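Local coordinates for protein regulator of polyketide synthase expression (Bifidobacterium adolescentis, PDB 3ONQ) that is of unknown function but probably binds DNA through a PucR-type helix-turn-helix domain and may regulate polyketide synthase expression, at residues B[81-86]-B[99-105]; B[200-204]-B[215-219]. All coordinates share one frame; numbering follows the deposited sequence.

Overall arrangement
Two contacts, far apart along the chain and in space, lie in the sheet-containing part and in the helix-turn-helix domain. Following the chain from the N terminus, residues 81-86 leave helix 67-80 and enter strand 86-91; the hairpin with strand 94-100 returns to them, so interaction 1 closes a loop of 12 residues, ten of them strand. Interaction 2 closes a loop of 10 residues, six of them helical, running from helix 198-207 into helix 212-219. The loops run in series and neither encloses nor crosses the other. Interaction 1 ties the end of helix 67-80 to the turn after strand 94-100; interaction 2 joins two helices. Their centres lie about 49 Å apart, on opposite sides of the chain's centre.

Interaction 1 of 2, residues B[81-86]-B[99-105]; sequences LGGEHV and ACQMGAV
The open base of an antiparallel beta hairpin brings Val86 against Ala99 as a non-hydrogen-bonded pair, CA-CA 4.3 Å. Next to this pair, on the side away from the hairpin turn, Cys100 N donates to His85 O over 3.1 Å with a nearly straight N-H...O angle of 175°. A water donates to both His85 O and Cys100 O, bridging the two segments. Beyond it the segments meet again through Ala104 N, which gives Leu81 O a 2.8 Å bond, bent at the hydrogen to 136°. Ala104 belongs to the type II' turn of Met102 to Val105, and the positive phi of Gly103 suits that turn.

Between the two bonds lies the selenomethionine Met102. Bent at chi3 (-72°), its chain carries CE to 3.5 Å from Glu84 CG, while SE stands obliquely 4.0 Å from His85 CD2. Glu84 CG also lies over one face of the imidazole, and Cys100 CB meets the ring's edge. Gly83 admits Val105 CG2 to 3.6 Å from its N, leaving little room for a side chain there. Gly82, of positive phi, is the C-prime residue of the Schellman motif ending helix 67-80.

Leu81 and Val105 both pack on helix 107-114, Val105 and Ala99 reach Phe57 of strand 55-61, and His85 meets the Trp50 ring.

Interaction 2 of 2, residues B[200-204]-B[215-219]; sequences LTVST and TAKEL
Leu219 reaches from helix 212-219 between Leu200, Thr201 and Thr204 of helix 198-207, and its two methyls divide the work. CD1 meets Thr201, 3.8 Å from OG1, whereas CD2 is shared between Thr204 OG1 and Leu200 CD2. The leucine and Thr204 approach tip to tip; Leu200 instead slides past Leu219 in the opposite direction. With CG anti to its carbonyl carbon (chi1 -65°), Leu219 directs this fork across to the other helix; the axes of segments 200-204 and 215-219 approach to 10.2 Å, with 125° between their N-to-C directions.

The tightly packed part is Leu219 with Thr204 and Thr201, flanked by buried Thr215; Leu219 and Thr204 each bury about 70 Å². Thr204 CG2 lies 4.1 Å from Thr215 CG2, which also comes to 4.0 Å from Thr201 O. The methyl of Thr204 can face the partner helix because its hydroxyl turns back to its own: OG1 donates to Leu200 O over 2.7 Å, from above the carbonyl plane, while Thr204 N reaches that oxygen from the opposite face. Replacing Thr204 with a serine would probably open a gap opposite Thr215 CG2 and Glu218 CB, since the methyl touching both would be gone.

The solvent side is looser in extent rather than distance: exposed Glu218, whose CB lies 3.9 Å from Thr204 CG2, and exposed Leu200 bury only 15 and 22 Å². Across the interface the contacts are van der Waals.

Thr215 OG1 bonds Ser211 O, and Thr201 OG1 bonds Pro197 O and Arg229. Within the PucR-type helix-turn-helix domain, Thr201 and Thr215 both touch Val226 of helix 223-237, and Ser203 bonds Arg258 of helix 244-261.

Interaction 1 of 2, residues B[81-86]-B[99-105]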
ATOM      1  N   LEU B  81     -19.332  -5.275  29.007  1.00 34.34           N
ATOM      2  CA  LEU B  81     -18.876  -6.505  28.368  1.00 32.77           C
ATOM      3  C   LEU B  81     -17.367  -6.689  28.505  1.00 33.28           C
ATOM      4  O   LEU B  81     -16.782  -7.561  27.864  1.00 37.02           O
ATOM      5  CB  LEU B  81     -19.273  -6.522  26.888  1.00 29.87           C
ATOM      6  CG  LEU B  81     -20.750  -6.776  26.600  1.00 30.49           C
ATOM      7  CD1 LEU B  81     -21.146  -6.191  25.252  1.00 32.09           C
ATOM      8  CD2 LEU B  81     -21.079  -8.283  26.683  1.00 24.18           C
ATOM      9  N   GLY B  82     -16.743  -5.859  29.334  1.00 39.35           N
ATOM     10  CA  GLY B  82     -15.325  -5.985  29.631  1.00 43.20           C
ATOM     11  C   GLY B  82     -14.366  -5.263  28.690  1.00 42.43           C
ATOM     12  O   GLY B  82     -13.168  -5.542  28.695  1.00 42.66           O
ATOM     13  N   GLY B  83     -14.878  -4.340  27.882  1.00 35.55           N
ATOM     14  CA  GLY B  83     -14.028  -3.609  26.958  1.00 37.48           C
ATOM     15  C   GLY B  83     -13.707  -2.232  27.496  1.00 38.65           C
ATOM     16  O   GLY B  83     -14.346  -1.768  28.432  1.00 43.41           O
ATOM     17  N   GLU B  84     -12.725  -1.567  26.908  1.00 42.00           N
ATOM     18  CA  GLU B  84     -12.379  -0.224  27.363  1.00 46.23           C
ATOM     19  C   GLU B  84     -12.098   0.768  26.239  1.00 45.39           C
ATOM     20  O   GLU B  84     -11.720   1.907  26.496  1.00 51.29           O
ATOM     21  CB  GLU B  84     -11.200  -0.274  28.323  1.00 56.94           C
ATOM     22  CG  GLU B  84     -10.173  -1.334  28.006  1.00 65.82           C
ATOM     23  CD  GLU B  84      -9.203  -1.515  29.152  1.00 78.34           C
ATOM     24  OE1 GLU B  84      -9.148  -0.617  30.020  1.00 82.51           O
ATOM     25  OE2 GLU B  84      -8.507  -2.548  29.196  1.00 82.04           O
ATOM     26  N   HIS B  85     -12.273   0.335  24.997  1.00 32.12           N
ATOM     27  CA  HIS B  85     -12.068   1.234  23.867  1.00 34.51           C
ATOM     28  C   HIS B  85     -13.230   1.154  22.902  1.00 35.60           C
ATOM     29  O   HIS B  85     -13.579   0.069  22.431  1.00 29.08           O
ATOM     30  CB  HIS B  85     -10.775   0.883  23.139  1.00 36.17           C
ATOM     31  CG  HIS B  85      -9.591   0.783  24.046  1.00 44.04           C
ATOM     32  ND1 HIS B  85      -9.160   1.838  24.823  1.00 45.17           N
ATOM     33  CD2 HIS B  85      -8.754  -0.250  24.313  1.00 46.99           C
ATOM     34  CE1 HIS B  85      -8.106   1.462  25.525  1.00 49.37           C
ATOM     35  NE2 HIS B  85      -7.839   0.201  25.233  1.00 52.77           N
ATOM     36  N   VAL B  86     -13.841   2.303  22.635  1.00 30.88           N
ATOM     37  CA  VAL B  86     -14.770   2.433  21.531  1.00 31.95           C
ATOM     38  C   VAL B  86     -14.696   3.863  20.978  1.00 37.62           C
ATOM     39  O   VAL B  86     -14.907   4.839  21.702  1.00 40.67           O
ATOM     40  CB  VAL B  86     -16.208   2.003  21.926  1.00 32.63           C
ATOM     41  CG1 VAL B  86     -16.717   2.832  23.070  1.00 34.67           C
ATOM     42  CG2 VAL B  86     -17.153   2.090  20.723  1.00 36.46           C
ATOM     43  N   ALA B  99     -15.649  -0.532  17.920  1.00 22.64           N
ATOM     44  CA  ALA B  99     -15.312  -1.149  19.203  1.00 25.70           C
ATOM     45  C   ALA B  99     -14.050  -1.993  19.110  1.00 30.25           C
ATOM     46  O   ALA B  99     -13.817  -2.698  18.123  1.00 30.27           O
ATOM     47  CB  ALA B  99     -16.476  -1.999  19.715  1.00 25.64           C
ATOM     48  N   CYS B 100     -13.234  -1.927  20.148  1.00 24.27           N
ATOM     49  CA  CYS B 100     -12.084  -2.806  20.216  1.00 24.92           C
ATOM     50  C   CYS B 100     -12.568  -4.179  20.672  1.00 28.30           C
ATOM     51  O   CYS B 100     -13.292  -4.298  21.664  1.00 29.59           O
ATOM     52  CB  CYS B 100     -11.022  -2.261  21.183  1.00 27.89           C
ATOM     53  SG  CYS B 100      -9.608  -3.373  21.328  1.00 38.27           S
ATOM     54  N   GLN B 101     -12.205  -5.217  19.939  1.00 29.70           N
ATOM     55  CA  GLN B 101     -12.679  -6.537  20.312  1.00 32.60           C
ATOM     56  C   GLN B 101     -11.754  -7.142  21.350  1.00 37.24           C
ATOM     57  O   GLN B 101     -10.641  -7.557  21.041  1.00 46.53           O
ATOM     58  CB  GLN B 101     -12.823  -7.462  19.110  1.00 35.92           C
ATOM     59  CG  GLN B 101     -13.153  -8.893  19.530  1.00 40.51           C
ATOM     60  CD  GLN B 101     -13.330  -9.824  18.361  1.00 41.22           C
ATOM     61  OE1 GLN B 101     -14.389  -9.851  17.729  1.00 43.12           O
ATOM     62  NE2 GLN B 101     -12.296 -10.602  18.064  1.00 36.25           N
HETATM   63  N   MSE B 102     -12.230  -7.165  22.586  1.00 38.35           N
HETATM   64  CA  MSE B 102     -11.479  -7.685  23.716  1.00 40.59           C
HETATM   65  C   MSE B 102     -12.488  -8.062  24.794  1.00 41.76           C
HETATM   66  O   MSE B 102     -13.626  -7.581  24.769  1.00 38.08           O
HETATM   67  CB  MSE B 102     -10.539  -6.610  24.257  1.00 32.89           C
HETATM   68  CG  MSE B 102     -11.272  -5.343  24.653  1.00 40.39           C
HETATM   69 SE   MSE B 102     -10.140  -3.906  25.355  0.69 46.70          SE
HETATM   70  CE  MSE B 102      -9.688  -4.688  27.089  1.00 57.54           C
ATOM     71  N   GLY B 103     -12.069  -8.903  25.741  1.00 39.44           N
ATOM     72  CA  GLY B 103     -12.957  -9.361  26.794  1.00 37.27           C
ATOM     73  C   GLY B 103     -14.165 -10.019  26.160  1.00 35.97           C
ATOM     74  O   GLY B 103     -14.016 -10.867  25.277  1.00 31.85           O
ATOM     75  N   ALA B 104     -15.365  -9.608  26.569  1.00 38.08           N
ATOM     76  CA  ALA B 104     -16.586 -10.169  25.985  1.00 34.60           C
ATOM     77  C   ALA B 104     -17.172  -9.305  24.876  1.00 36.24           C
ATOM     78  O   ALA B 104     -18.286  -9.565  24.414  1.00 38.19           O
ATOM     79  CB  ALA B 104     -17.637 -10.420  27.063  1.00 37.84           C
ATOM     80  N   VAL B 105     -16.442  -8.276  24.453  1.00 30.49           N
ATOM     81  CA  VAL B 105     -16.916  -7.421  23.367  1.00 25.79           C
ATOM     82  C   VAL B 105     -16.716  -8.124  22.032  1.00 29.17           C
ATOM     83  O   VAL B 105     -15.641  -8.053  21.440  1.00 43.27           O
ATOM     84  CB  VAL B 105     -16.187  -6.074  23.326  1.00 28.48           C
ATOM     85  CG1 VAL B 105     -16.789  -5.190  22.224  1.00 31.82           C
ATOM     86  CG2 VAL B 105     -16.264  -5.385  24.680  1.00 26.87           C
TER
HETATM   87  O   HOH W   1     -13.697  -2.412  23.771  1.00 28.67           O

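Interaction 2 of 2, residues B[200-204]-B[215-219]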
ATOM      1  N   LEU B 200     -19.481 -20.174 -16.941  1.00 27.27           N
ATOM      2  CA  LEU B 200     -20.226 -20.065 -18.185  1.00 32.08           C
ATOM      3  C   LEU B 200     -21.715 -20.259 -17.924  1.00 28.47           C
ATOM      4  O   LEU B 200     -22.547 -19.555 -18.500  1.00 30.51           O
ATOM      5  CB  LEU B 200     -19.730 -21.086 -19.199  1.00 32.35           C
ATOM      6  CG  LEU B 200     -20.513 -21.169 -20.506  1.00 42.33           C
ATOM      7  CD1 LEU B 200     -20.399 -19.862 -21.282  1.00 37.28           C
ATOM      8  CD2 LEU B 200     -19.989 -22.339 -21.327  1.00 51.66           C
ATOM      9  N   THR B 201     -22.049 -21.191 -17.034  1.00 28.52           N
ATOM     10  CA  THR B 201     -23.454 -21.534 -16.781  1.00 26.11           C
ATOM     11  C   THR B 201     -24.190 -20.425 -16.051  1.00 25.83           C
ATOM     12  O   THR B 201     -25.318 -20.086 -16.405  1.00 30.34           O
ATOM     13  CB  THR B 201     -23.610 -22.852 -15.991  1.00 30.90           C
ATOM     14  OG1 THR B 201     -22.923 -23.899 -16.677  1.00 32.90           O
ATOM     15  CG2 THR B 201     -25.091 -23.226 -15.872  1.00 25.50           C
ATOM     16  N   VAL B 202     -23.562 -19.861 -15.026  1.00 26.09           N
ATOM     17  CA  VAL B 202     -24.149 -18.725 -14.321  1.00 21.72           C
ATOM     18  C   VAL B 202     -24.302 -17.540 -15.279  1.00 23.79           C
ATOM     19  O   VAL B 202     -25.340 -16.892 -15.336  1.00 26.90           O
ATOM     20  CB  VAL B 202     -23.244 -18.301 -13.133  1.00 28.35           C
ATOM     21  CG1 VAL B 202     -23.718 -16.984 -12.538  1.00 24.32           C
ATOM     22  CG2 VAL B 202     -23.206 -19.397 -12.071  1.00 22.00           C
ATOM     23  N   SER B 203     -23.247 -17.254 -16.028  1.00 25.13           N
ATOM     24  CA  SER B 203     -23.271 -16.131 -16.949  1.00 25.47           C
ATOM     25  C   SER B 203     -24.409 -16.310 -17.950  1.00 31.24           C
ATOM     26  O   SER B 203     -25.176 -15.388 -18.227  1.00 34.14           O
ATOM     27  CB  SER B 203     -21.947 -16.062 -17.699  1.00 29.86           C
ATOM     28  OG  SER B 203     -21.984 -15.020 -18.651  1.00 36.55           O
ATOM     29  N   THR B 204     -24.509 -17.513 -18.503  1.00 25.47           N
ATOM     30  CA  THR B 204     -25.507 -17.780 -19.523  1.00 26.02           C
ATOM     31  C   THR B 204     -26.899 -17.711 -18.906  1.00 21.60           C
ATOM     32  O   THR B 204     -27.816 -17.188 -19.509  1.00 25.68           O
ATOM     33  CB  THR B 204     -25.304 -19.173 -20.156  1.00 28.24           C
ATOM     34  OG1 THR B 204     -23.988 -19.265 -20.714  1.00 30.67           O
ATOM     35  CG2 THR B 204     -26.326 -19.410 -21.235  1.00 24.46           C
ATOM     36  N   THR B 215     -31.288 -21.791 -20.638  1.00 35.54           N
ATOM     37  CA  THR B 215     -29.875 -21.990 -20.344  1.00 27.40           C
ATOM     38  C   THR B 215     -29.472 -23.383 -20.831  1.00 31.28           C
ATOM     39  O   THR B 215     -28.507 -23.523 -21.576  1.00 35.28           O
ATOM     40  CB  THR B 215     -29.564 -21.804 -18.829  1.00 30.03           C
ATOM     41  OG1 THR B 215     -29.943 -20.485 -18.415  1.00 33.23           O
ATOM     42  CG2 THR B 215     -28.087 -22.000 -18.551  1.00 27.83           C
ATOM     43  N   ALA B 216     -30.231 -24.403 -20.421  1.00 26.69           N
ATOM     44  CA  ALA B 216     -30.068 -25.762 -20.945  1.00 32.83           C
ATOM     45  C   ALA B 216     -29.996 -25.793 -22.471  1.00 30.78           C
ATOM     46  O   ALA B 216     -29.128 -26.432 -23.045  1.00 29.11           O
ATOM     47  CB  ALA B 216     -31.199 -26.673 -20.458  1.00 27.19           C
ATOM     48  N   LYS B 217     -30.926 -25.105 -23.120  1.00 32.58           N
ATOM     49  CA  LYS B 217     -30.982 -25.067 -24.575  1.00 30.79           C
ATOM     50  C   LYS B 217     -29.720 -24.440 -25.176  1.00 31.09           C
ATOM     51  O   LYS B 217     -29.128 -24.984 -26.108  1.00 31.32           O
ATOM     52  CB  LYS B 217     -32.231 -24.303 -25.016  1.00 38.11           C
ATOM     53  CG  LYS B 217     -32.298 -23.973 -26.493  1.00 51.92           C
ATOM     54  CD  LYS B 217     -33.599 -23.220 -26.802  1.00 66.52           C
ATOM     55  CE  LYS B 217     -33.724 -22.842 -28.280  1.00 74.82           C
ATOM     56  NZ  LYS B 217     -32.678 -21.884 -28.747  1.00 78.91           N
ATOM     57  N   GLU B 218     -29.320 -23.292 -24.638  1.00 31.08           N
ATOM     58  CA  GLU B 218     -28.105 -22.599 -25.068  1.00 35.72           C
ATOM     59  C   GLU B 218     -26.838 -23.442 -24.906  1.00 32.89           C
ATOM     60  O   GLU B 218     -25.960 -23.422 -25.763  1.00 33.36           O
ATOM     61  CB  GLU B 218     -27.937 -21.294 -24.286  1.00 36.62           C
ATOM     62  CG  GLU B 218     -28.036 -20.047 -25.124  1.00 55.33           C
ATOM     63  CD  GLU B 218     -27.056 -20.050 -26.282  1.00 62.14           C
ATOM     64  OE1 GLU B 218     -25.864 -19.731 -26.072  1.00 64.30           O
ATOM     65  OE2 GLU B 218     -27.481 -20.376 -27.407  1.00 64.81           O
ATOM     66  N   LEU B 219     -26.742 -24.179 -23.804  1.00 28.93           N
ATOM     67  CA  LEU B 219     -25.499 -24.876 -23.476  1.00 27.77           C
ATOM     68  C   LEU B 219     -25.472 -26.343 -23.879  1.00 33.10           C
ATOM     69  O   LEU B 219     -24.471 -27.033 -23.666  1.00 33.53           O
ATOM     70  CB  LEU B 219     -25.212 -24.754 -21.980  1.00 33.20           C
ATOM     71  CG  LEU B 219     -24.926 -23.349 -21.449  1.00 32.22           C
ATOM     72  CD1 LEU B 219     -24.800 -23.390 -19.941  1.00 31.48           C
ATOM     73  CD2 LEU B 219     -23.676 -22.758 -22.097  1.00 26.27           C
TER